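PDB 5U5G: 6-phosphogluconate dehydrogenase from Pseudomonas syringae, which probably catalyses the NADPH-dependent reduction of 2-oxopropylphosphonate to 2-hydroxypropylphosphonate, a late step of fosfomycin biosynthesis. Local coordinates for residues A[215-218]-A[219-222]. Sequence-based numbering, arbitrary orientation.
With 7VD ((2-oxopropyl)phosphonic acid), chain F.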
loop_
_atom_site.group_PDB
_atom_site.type_symbol
_atom_site.label_atom_id
_atom_site.label_comp_id
_atom_site.label_asym_id
_atom_site.label_seq_id
_atom_site.Cartn_x
_atom_site.Cartn_y
_atom_site.Cartn_z
ATOM N N SER A 215 -2.556 1.492 1.500
ATOM C CA SER A 215 -1.780 0.258 1.564
ATOM C C SER A 215 -2.187 -0.469 2.833
ATOM O O SER A 215 -2.682 0.144 3.784
ATOM C CB SER A 215 -0.262 0.509 1.560
ATOM O OG SER A 215 0.199 1.099 2.773
ATOM N N ALA A 216 -1.983 -1.789 2.829
ATOM C CA ALA A 216 -2.187 -2.569 4.045
ATOM C C ALA A 216 -1.440 -1.964 5.234
ATOM O O ALA A 216 -1.982 -1.891 6.349
ATOM C CB ALA A 216 -1.755 -4.022 3.808
ATOM N N TYR A 217 -0.210 -1.483 5.020
ATOM C CA TYR A 217 0.544 -0.952 6.150
ATOM C C TYR A 217 0.274 0.516 6.442
ATOM O O TYR A 217 0.581 0.968 7.554
ATOM C CB TYR A 217 2.050 -1.200 5.971
ATOM C CG TYR A 217 2.421 -2.420 6.777
ATOM C CD1 TYR A 217 2.129 -3.702 6.301
ATOM C CD2 TYR A 217 2.956 -2.299 8.064
ATOM C CE1 TYR A 217 2.417 -4.840 7.065
ATOM C CE2 TYR A 217 3.256 -3.431 8.831
ATOM C CZ TYR A 217 2.978 -4.701 8.326
ATOM O OH TYR A 217 3.265 -5.829 9.080
ATOM N N MET A 218 -0.292 1.268 5.491
ATOM C CA MET A 218 -0.906 2.544 5.850
ATOM C C MET A 218 -2.040 2.334 6.851
ATOM O O MET A 218 -2.163 3.083 7.830
ATOM C CB MET A 218 -1.420 3.259 4.595
ATOM C CG MET A 218 -2.304 4.491 4.879
ATOM S SD MET A 218 -1.529 5.906 5.710
ATOM C CE MET A 218 -0.600 6.631 4.342
ATOM N N ASP A 219 -2.871 1.306 6.627
ATOM C CA ASP A 219 -3.889 0.934 7.612
ATOM C C ASP A 219 -3.263 0.664 8.975
ATOM O O ASP A 219 -3.758 1.140 10.003
ATOM C CB ASP A 219 -4.671 -0.293 7.139
ATOM C CG ASP A 219 -5.545 -0.003 5.923
ATOM O OD1 ASP A 219 -5.757 1.188 5.590
ATOM O OD2 ASP A 219 -6.012 -0.975 5.296
ATOM N N VAL A 220 -2.162 -0.097 9.000
ATOM C CA VAL A 220 -1.482 -0.375 10.263
ATOM C C VAL A 220 -1.066 0.928 10.935
ATOM O O VAL A 220 -1.303 1.134 12.129
ATOM C CB VAL A 220 -0.272 -1.300 10.034
ATOM C CG1 VAL A 220 0.546 -1.416 11.317
ATOM C CG2 VAL A 220 -0.741 -2.671 9.571
ATOM N N ALA A 221 -0.440 1.829 10.171
ATOM C CA ALA A 221 0.078 3.063 10.742
ATOM C C ALA A 221 -1.052 3.960 11.237
ATOM O O ALA A 221 -0.938 4.584 12.300
ATOM C CB ALA A 221 0.931 3.791 9.705
ATOM N N LEU A 222 -2.152 4.023 10.478
ATOM C CA LEU A 222 -3.322 4.794 10.898
ATOM C C LEU A 222 -3.978 4.185 12.129
ATOM O O LEU A 222 -4.369 4.909 13.050
ATOM C CB LEU A 222 -4.343 4.866 9.771
ATOM C CG LEU A 222 -3.987 5.710 8.556
ATOM C CD1 LEU A 222 -4.937 5.312 7.434
ATOM C CD2 LEU A 222 -4.128 7.165 8.907
HETATM P P1 7VD F . 2.591 -9.316 8.277
HETATM C C1 7VD F . 3.789 -9.150 9.630
HETATM O O2 7VD F . 3.193 -9.748 6.961
HETATM O O3 7VD F . 1.450 -10.235 8.646
HETATM O O4 7VD F . 2.101 -7.891 8.191
HETATM C C6 7VD F . 5.173 -9.689 9.373
HETATM O O7 7VD F . 5.350 -10.705 8.702
HETATM C C8 7VD F . 6.303 -8.905 9.984
HETATM O O HOH W 1 -4.493 2.623 3.497
#
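Ser215 O accepts from Asp219 N, the first of four successive i to i+4 backbone bonds, and Leu222 N closes the last of them on Met218 O at 2.8 Å. Ser215 is the N-cap of helix 216-226: Ser215 OG accepts from Met218 N at 2.8 Å, satisfying an amide of the first turn. A water accepts from Ser215 N and lies 2.8 Å from Asp219 OD1, to which it can donate. On another side of the helix Val220 lies alongside Tyr217, both pointing the same way. With CG1 of Val220 anti to the backbone N (chi1 172°), the other methyl, CG2, is set over the centre of the Tyr217 ring in a CH-pi contact, 4.1 Å from the centroid. The phenol reaches beyond this methyl to the ligand, where Tyr217 OH donates to O4 of (2-oxopropyl)phosphonic acid over a short 2.5 Å, the phosphonate oxygen lying at the ring edge, near its plane. Arg239 is a second hydrogen-bond partner of this hydroxyl. Met218, bent at chi2 and chi3, crosses Leu222, with CG 3.8 Å from CD1 and SD against CG of the leucine; Met218 also packs on Ala187 and Phe208, from helices 168-196 and 201-210. Arg212 of the second subunit packs on Tyr217 and Val220 and also bonds the ligand, placing this helix start at the dimer interface. A serine-capped first helical turn thus presents a tyrosine to the phosphonate, forming part of a phosphonate-binding pocket, probably that of the substrate, shared between subunits in this member of the 3-hydroxyisobutyrate dehydrogenase-like family.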